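PDB 6KUA: cysteine hydrolase from Staphylococcus aureus, which probably hydrolyses nicotinamide to nicotinic acid and ammonia, as a zinc-containing nicotinamidase of the isochorismatase family. Local coordinates for residues Gly149-Ser161 and Leu171-Gln184. Numbering follows the deposited sequence.
Sequences GYKISVPAEGVAS and LAHFKNSLGAEVEQ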
ATOM      1  N   GLY A 149      -1.899 -12.138   0.685  1.00 19.38           N
ATOM      2  CA  GLY A 149      -2.410 -13.366   0.106  1.00 24.02           C
ATOM      3  C   GLY A 149      -1.369 -14.414  -0.213  1.00 25.45           C
ATOM      4  O   GLY A 149      -1.639 -15.298  -1.017  1.00 23.97           O
ATOM      5  N   TYR A 150      -0.177 -14.329   0.376  1.00 23.49           N
ATOM      6  CA  TYR A 150       0.825 -15.371   0.225  1.00 21.52           C
ATOM      7  C   TYR A 150       0.542 -16.524   1.166  1.00 22.80           C
ATOM      8  O   TYR A 150       0.090 -16.321   2.297  1.00 23.40           O
ATOM      9  CB  TYR A 150       2.220 -14.824   0.524  1.00 18.55           C
ATOM     10  CG  TYR A 150       2.693 -13.886  -0.523  1.00 18.66           C
ATOM     11  CD1 TYR A 150       3.277 -14.362  -1.684  1.00 19.86           C
ATOM     12  CD2 TYR A 150       2.527 -12.515  -0.374  1.00 20.17           C
ATOM     13  CE1 TYR A 150       3.687 -13.513  -2.666  1.00 20.31           C
ATOM     14  CE2 TYR A 150       2.953 -11.639  -1.349  1.00 19.85           C
ATOM     15  CZ  TYR A 150       3.540 -12.141  -2.491  1.00 25.54           C
ATOM     16  OH  TYR A 150       3.960 -11.283  -3.473  1.00 23.16           O
ATOM     17  N   LYS A 151       0.826 -17.737   0.700  1.00 19.68           N
ATOM     18  CA  LYS A 151       0.925 -18.869   1.611  1.00 21.25           C
ATOM     19  C   LYS A 151       2.235 -18.749   2.369  1.00 21.32           C
ATOM     20  O   LYS A 151       3.241 -18.303   1.814  1.00 21.26           O
ATOM     21  CB  LYS A 151       0.865 -20.200   0.848  1.00 24.85           C
ATOM     22  CG  LYS A 151      -0.229 -20.277  -0.231  1.00 27.60           C
ATOM     23  CD  LYS A 151      -0.169 -21.601  -1.028  1.00 29.17           C
ATOM     24  CE  LYS A 151      -1.284 -21.677  -2.084  1.00 37.35           C
ATOM     25  NZ  LYS A 151      -1.197 -22.911  -2.958  1.00 34.89           N
ATOM     26  N   ILE A 152       2.225 -19.123   3.646  1.00 19.80           N
ATOM     27  CA  ILE A 152       3.286 -18.754   4.574  1.00 21.55           C
ATOM     28  C   ILE A 152       3.807 -19.988   5.294  1.00 27.04           C
ATOM     29  O   ILE A 152       3.025 -20.793   5.808  1.00 23.92           O
ATOM     30  CB  ILE A 152       2.798 -17.733   5.616  1.00 23.66           C
ATOM     31  CG1 ILE A 152       2.348 -16.434   4.938  1.00 27.69           C
ATOM     32  CG2 ILE A 152       3.893 -17.479   6.631  1.00 22.55           C
ATOM     33  CD1 ILE A 152       1.653 -15.486   5.893  1.00 24.91           C
ATOM     34  N   SER A 153       5.130 -20.090   5.404  1.00 23.80           N
ATOM     35  CA  SER A 153       5.764 -21.106   6.226  1.00 26.73           C
ATOM     36  C   SER A 153       6.778 -20.441   7.139  1.00 23.56           C
ATOM     37  O   SER A 153       7.649 -19.693   6.673  1.00 24.83           O
ATOM     38  CB  SER A 153       6.430 -22.185   5.352  1.00 31.54           C
ATOM     39  OG  SER A 153       6.908 -23.248   6.154  1.00 35.19           O
ATOM     40  N   VAL A 154       6.653 -20.678   8.439  1.00 22.73           N
ATOM     41  CA  VAL A 154       7.667 -20.195   9.374  1.00 19.59           C
ATOM     42  C   VAL A 154       8.153 -21.364  10.219  1.00 27.32           C
ATOM     43  O   VAL A 154       7.529 -21.697  11.241  1.00 27.69           O
ATOM     44  CB  VAL A 154       7.145 -19.057  10.268  1.00 26.43           C
ATOM     45  CG1 VAL A 154       8.291 -18.507  11.105  1.00 19.12           C
ATOM     46  CG2 VAL A 154       6.523 -17.950   9.424  1.00 23.10           C
ATOM     47  N   PRO A 155       9.250 -22.014   9.831  1.00 27.59           N
ATOM     48  CA  PRO A 155       9.739 -23.169  10.597  1.00 26.69           C
ATOM     49  C   PRO A 155      10.286 -22.709  11.935  1.00 27.32           C
ATOM     50  O   PRO A 155      11.087 -21.777  12.001  1.00 25.84           O
ATOM     51  CB  PRO A 155      10.842 -23.751   9.704  1.00 27.01           C
ATOM     52  CG  PRO A 155      11.301 -22.600   8.883  1.00 29.77           C
ATOM     53  CD  PRO A 155      10.056 -21.766   8.626  1.00 25.28           C
ATOM     54  N   ALA A 156       9.840 -23.362  13.008  1.00 26.96           N
ATOM     55  CA  ALA A 156      10.254 -22.933  14.338  1.00 28.43           C
ATOM     56  C   ALA A 156      11.760 -23.053  14.533  1.00 28.71           C
ATOM     57  O   ALA A 156      12.326 -22.341  15.368  1.00 28.83           O
ATOM     58  CB  ALA A 156       9.513 -23.743  15.400  1.00 32.74           C
ATOM     59  N   GLU A 157      12.420 -23.938  13.784  1.00 28.03           N
ATOM     60  CA  GLU A 157      13.874 -24.064  13.828  1.00 33.53           C
ATOM     61  C   GLU A 157      14.588 -22.943  13.082  1.00 31.24           C
ATOM     62  O   GLU A 157      15.820 -22.859  13.154  1.00 29.47           O
ATOM     63  CB  GLU A 157      14.294 -25.410  13.222  1.00 35.64           C
ATOM     64  CG  GLU A 157      14.543 -26.539  14.210  1.00 40.47           C
ATOM     65  CD  GLU A 157      15.555 -27.565  13.665  1.00 54.32           C
ATOM     66  OE1 GLU A 157      16.771 -27.456  13.985  1.00 49.94           O
ATOM     67  OE2 GLU A 157      15.129 -28.471  12.903  1.00 57.50           O
ATOM     68  N   GLY A 158      13.853 -22.103  12.349  1.00 26.44           N
ATOM     69  CA  GLY A 158      14.459 -21.105  11.494  1.00 24.52           C
ATOM     70  C   GLY A 158      14.299 -19.680  11.975  1.00 25.70           C
ATOM     71  O   GLY A 158      14.748 -18.748  11.298  1.00 26.64           O
ATOM     72  N   VAL A 159      13.688 -19.490  13.148  1.00 24.05           N
ATOM     73  CA  VAL A 159      13.460 -18.165  13.712  1.00 21.02           C
ATOM     74  C   VAL A 159      13.832 -18.180  15.194  1.00 22.64           C
ATOM     75  O   VAL A 159      13.844 -19.229  15.839  1.00 27.44           O
ATOM     76  CB  VAL A 159      11.992 -17.710  13.520  1.00 23.43           C
ATOM     77  CG1 VAL A 159      11.705 -17.422  12.036  1.00 24.05           C
ATOM     78  CG2 VAL A 159      11.029 -18.777  14.053  1.00 21.00           C
ATOM     79  N   ALA A 160      14.136 -16.994  15.735  1.00 25.74           N
ATOM     80  CA  ALA A 160      14.486 -16.866  17.147  1.00 26.11           C
ATOM     81  C   ALA A 160      14.149 -15.477  17.667  1.00 28.09           C
ATOM     82  O   ALA A 160      14.116 -14.501  16.916  1.00 26.09           O
ATOM     83  CB  ALA A 160      15.971 -17.141  17.386  1.00 28.78           C
ATOM     84  N   SER A 161      13.948 -15.389  18.984  1.00 28.55           N
ATOM     85  CA  SER A 161      13.779 -14.102  19.649  1.00 33.36           C
ATOM     86  C   SER A 161      14.529 -14.092  20.978  1.00 36.41           C
ATOM     87  O   SER A 161      14.808 -15.138  21.567  1.00 36.03           O
ATOM     88  CB  SER A 161      12.297 -13.783  19.898  1.00 29.56           C
ATOM     89  OG  SER A 161      12.161 -12.489  20.458  1.00 38.46           O
ATOM     90  N   LEU A 171       4.692 -17.969  17.239  1.00 22.23           N
ATOM     91  CA  LEU A 171       4.548 -19.212  16.488  1.00 22.25           C
ATOM     92  C   LEU A 171       3.095 -19.670  16.465  1.00 23.70           C
ATOM     93  O   LEU A 171       2.618 -20.163  15.438  1.00 18.42           O
ATOM     94  CB  LEU A 171       5.457 -20.302  17.064  1.00 24.21           C
ATOM     95  CG  LEU A 171       6.973 -20.117  16.854  1.00 26.55           C
ATOM     96  CD1 LEU A 171       7.755 -21.231  17.519  1.00 31.32           C
ATOM     97  CD2 LEU A 171       7.348 -20.024  15.380  1.00 25.25           C
ATOM     98  N   ALA A 172       2.372 -19.508  17.585  1.00 19.60           N
ATOM     99  CA  ALA A 172       0.956 -19.865  17.593  1.00 21.77           C
ATOM    100  C   ALA A 172       0.133 -18.872  16.782  1.00 17.88           C
ATOM    101  O   ALA A 172      -0.800 -19.265  16.080  1.00 21.39           O
ATOM    102  CB  ALA A 172       0.419 -19.953  19.030  1.00 20.84           C
ATOM    103  N   HIS A 173       0.463 -17.578  16.873  1.00 23.90           N
ATOM    104  CA  HIS A 173      -0.180 -16.586  16.020  1.00 21.93           C
ATOM    105  C   HIS A 173      -0.031 -16.957  14.550  1.00 20.98           C
ATOM    106  O   HIS A 173      -1.019 -16.989  13.806  1.00 18.17           O
ATOM    107  CB  HIS A 173       0.408 -15.199  16.292  1.00 20.05           C
ATOM    108  CG  HIS A 173      -0.323 -14.087  15.609  1.00 15.49           C
ATOM    109  ND1 HIS A 173      -1.499 -13.559  16.097  1.00 15.07           N
ATOM    110  CD2 HIS A 173      -0.049 -13.406  14.467  1.00 15.57           C
ATOM    111  CE1 HIS A 173      -1.905 -12.583  15.302  1.00 20.54           C
ATOM    112  NE2 HIS A 173      -1.053 -12.479  14.297  1.00 17.35           N
ATOM    113  N   PHE A 174       1.196 -17.279  14.114  1.00 20.41           N
ATOM    114  CA  PHE A 174       1.385 -17.652  12.711  1.00 22.63           C
ATOM    115  C   PHE A 174       0.476 -18.817  12.337  1.00 20.71           C
ATOM    116  O   PHE A 174      -0.137 -18.822  11.264  1.00 21.28           O
ATOM    117  CB  PHE A 174       2.846 -18.026  12.424  1.00 19.94           C
ATOM    118  CG  PHE A 174       3.850 -16.965  12.761  1.00 20.82           C
ATOM    119  CD1 PHE A 174       3.541 -15.616  12.668  1.00 19.02           C
ATOM    120  CD2 PHE A 174       5.137 -17.331  13.156  1.00 22.42           C
ATOM    121  CE1 PHE A 174       4.503 -14.637  12.977  1.00 19.19           C
ATOM    122  CE2 PHE A 174       6.099 -16.366  13.483  1.00 22.04           C
ATOM    123  CZ  PHE A 174       5.782 -15.015  13.396  1.00 20.77           C
ATOM    124  N   LYS A 175       0.363 -19.805  13.227  1.00 23.85           N
ATOM    125  CA  LYS A 175      -0.425 -20.999  12.938  1.00 22.61           C
ATOM    126  C   LYS A 175      -1.923 -20.707  13.006  1.00 24.45           C
ATOM    127  O   LYS A 175      -2.666 -21.042  12.080  1.00 24.63           O
ATOM    128  CB  LYS A 175      -0.030 -22.104  13.923  1.00 27.96           C
ATOM    129  CG  LYS A 175      -0.674 -23.485  13.700  1.00 36.18           C
ATOM    130  CD  LYS A 175      -0.087 -24.504  14.700  1.00 35.40           C
ATOM    131  CE  LYS A 175      -1.106 -25.579  15.110  1.00 47.37           C
ATOM    132  NZ  LYS A 175      -2.071 -25.076  16.143  1.00 51.16           N
ATOM    133  N   ASN A 176      -2.382 -20.045  14.073  1.00 21.84           N
ATOM    134  CA  ASN A 176      -3.811 -19.962  14.357  1.00 24.48           C
ATOM    135  C   ASN A 176      -4.497 -18.768  13.696  1.00 26.18           C
ATOM    136  O   ASN A 176      -5.680 -18.859  13.358  1.00 26.34           O
ATOM    137  CB  ASN A 176      -4.045 -19.921  15.883  1.00 25.95           C
ATOM    138  CG  ASN A 176      -3.369 -21.098  16.614  1.00 28.08           C
ATOM    139  OD1 ASN A 176      -3.398 -22.219  16.136  1.00 29.16           O
ATOM    140  ND2 ASN A 176      -2.747 -20.831  17.752  1.00 29.11           N
ATOM    141  N   SER A 177      -3.804 -17.647  13.510  1.00 24.67           N
ATOM    142  CA  SER A 177      -4.400 -16.494  12.837  1.00 21.43           C
ATOM    143  C   SER A 177      -3.975 -16.331  11.385  1.00 21.65           C
ATOM    144  O   SER A 177      -4.764 -15.817  10.580  1.00 19.54           O
ATOM    145  CB  SER A 177      -4.070 -15.204  13.597  1.00 23.15           C
ATOM    146  OG  SER A 177      -4.576 -15.260  14.912  1.00 24.64           O
ATOM    147  N   LEU A 178      -2.740 -16.703  11.034  1.00 21.43           N
ATOM    148  CA  LEU A 178      -2.250 -16.464   9.684  1.00 23.62           C
ATOM    149  C   LEU A 178      -2.318 -17.699   8.794  1.00 22.28           C
ATOM    150  O   LEU A 178      -1.902 -17.625   7.634  1.00 25.08           O
ATOM    151  CB  LEU A 178      -0.813 -15.925   9.709  1.00 20.60           C
ATOM    152  CG  LEU A 178      -0.534 -14.723  10.625  1.00 22.05           C
ATOM    153  CD1 LEU A 178       0.789 -14.074  10.256  1.00 14.84           C
ATOM    154  CD2 LEU A 178      -1.667 -13.706  10.565  1.00 17.74           C
ATOM    155  N   GLY A 179      -2.825 -18.819   9.298  1.00 24.98           N
ATOM    156  CA  GLY A 179      -2.923 -20.026   8.489  1.00 20.28           C
ATOM    157  C   GLY A 179      -1.584 -20.501   7.965  1.00 25.22           C
ATOM    158  O   GLY A 179      -1.505 -21.014   6.846  1.00 27.98           O
ATOM    159  N   ALA A 180      -0.526 -20.335   8.743  1.00 19.21           N
ATOM    160  CA  ALA A 180       0.818 -20.641   8.279  1.00 25.62           C
ATOM    161  C   ALA A 180       1.212 -22.042   8.712  1.00 29.71           C
ATOM    162  O   ALA A 180       0.848 -22.495   9.802  1.00 29.75           O
ATOM    163  CB  ALA A 180       1.844 -19.634   8.815  1.00 24.60           C
ATOM    164  N   GLU A 181       1.949 -22.727   7.851  1.00 29.66           N
ATOM    165  CA  GLU A 181       2.612 -23.963   8.250  1.00 31.50           C
ATOM    166  C   GLU A 181       3.779 -23.632   9.184  1.00 30.72           C
ATOM    167  O   GLU A 181       4.708 -22.903   8.812  1.00 29.22           O
ATOM    168  CB  GLU A 181       3.086 -24.723   7.011  1.00 33.47           C
ATOM    169  CG  GLU A 181       3.977 -25.916   7.314  1.00 43.86           C
ATOM    170  CD  GLU A 181       4.686 -26.450   6.075  1.00 52.41           C
ATOM    171  OE1 GLU A 181       5.509 -27.381   6.213  1.00 56.57           O
ATOM    172  OE2 GLU A 181       4.421 -25.936   4.964  1.00 54.90           O
ATOM    173  N   VAL A 182       3.721 -24.132  10.410  1.00 32.20           N
ATOM    174  CA  VAL A 182       4.772 -23.910  11.400  1.00 34.81           C
ATOM    175  C   VAL A 182       5.232 -25.294  11.850  1.00 41.93           C
ATOM    176  O   VAL A 182       4.600 -25.921  12.710  1.00 42.82           O
ATOM    177  CB  VAL A 182       4.291 -23.049  12.579  1.00 36.26           C
ATOM    178  CG1 VAL A 182       5.404 -22.857  13.612  1.00 37.72           C
ATOM    179  CG2 VAL A 182       3.814 -21.682  12.082  1.00 29.31           C
ATOM    180  N   GLU A 183       6.317 -25.791  11.259  1.00 40.94           N
ATOM    181  CA  GLU A 183       6.806 -27.135  11.556  1.00 47.38           C
ATOM    182  C   GLU A 183       7.774 -27.096  12.736  1.00 47.34           C
ATOM    183  O   GLU A 183       8.688 -26.268  12.768  1.00 40.29           O
ATOM    184  CB  GLU A 183       7.485 -27.739  10.326  1.00 47.10           C
ATOM    185  CG  GLU A 183       7.099 -29.181  10.052  1.00 57.31           C
ATOM    186  CD  GLU A 183       8.189 -29.951   9.324  1.00 63.00           C
ATOM    187  OE1 GLU A 183       9.093 -29.295   8.753  1.00 61.39           O
ATOM    188  OE2 GLU A 183       8.140 -31.207   9.327  1.00 62.02           O
ATOM    189  N   GLN A 184       7.573 -27.994  13.704  1.00 49.87           N
ATOM    190  CA  GLN A 184       8.427 -28.046  14.896  1.00 52.03           C
ATOM    191  C   GLN A 184       9.684 -28.887  14.660  1.00 55.68           C
ATOM    192  O   GLN A 184       9.636 -29.937  14.010  1.00 55.36           O
ATOM    193  CB  GLN A 184       7.650 -28.602  16.095  1.00 52.27           C
ATOM    194  CG  GLN A 184       6.588 -27.658  16.657  1.00 53.47           C
ATOM    195  CD  GLN A 184       7.181 -26.395  17.283  1.00 57.45           C
ATOM    196  OE1 GLN A 184       8.252 -26.429  17.901  1.00 53.09           O
ATOM    197  NE2 GLN A 184       6.479 -25.270  17.124  1.00 47.31           N
TER
HETATM  198  O   HOH W   1       7.144 -24.616   8.556  1.00 33.33           O
HETATM  199  O   HOH W   2      11.082 -26.098  12.152  1.00 33.71           O
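Leu171 forks over the loop that follows strand 151-153: its CD1 lies 3.7 Å from Ala156 CB, while CD2 touches Val159 CG2, the two side chains sliding past each other in opposite directions. One turn on, Phe174 takes up Val154, whose chi1 of -174° places CG1 obliquely to the ring, 3.9 Å from CE2. These side chains cross at about a right angle, and Leu139 and Ala142 of helix 137-147 also pack on Phe174. Gly179, with positive phi, then turns the chain back to the sheet, and Ala180 N donates a hydrogen bond to Phe174 O. The path is that of a beta-alpha-beta crossover: helix 164-176 links strand 151-160 to a parallel tail that probably stands where the sixth strand of the isochorismatase fold lies, with a single bridge, Ser153 with Glu181. Ala180 rests its CB 3.7 Å from Ile152 CG2. Glu181 straddles Ser153: its N donates a hydrogen bond to Ile152 O, and its O accepts one from Val154 N (3.0 Å). That same carbonyl accepts a hydrogen bond from a water, which also bonds Ser153 OG and Glu183 N. Val182 sits against Val154 O by its CG1, at 3.4 Å, and by a CA-H...O contact from its CA, at 3.5 Å. Glu183 O accepts a hydrogen bond from Ala156 N at 3.1 Å. Gln184, bent at chi2, sets its NE2 3.8 Å from Ala156 CB.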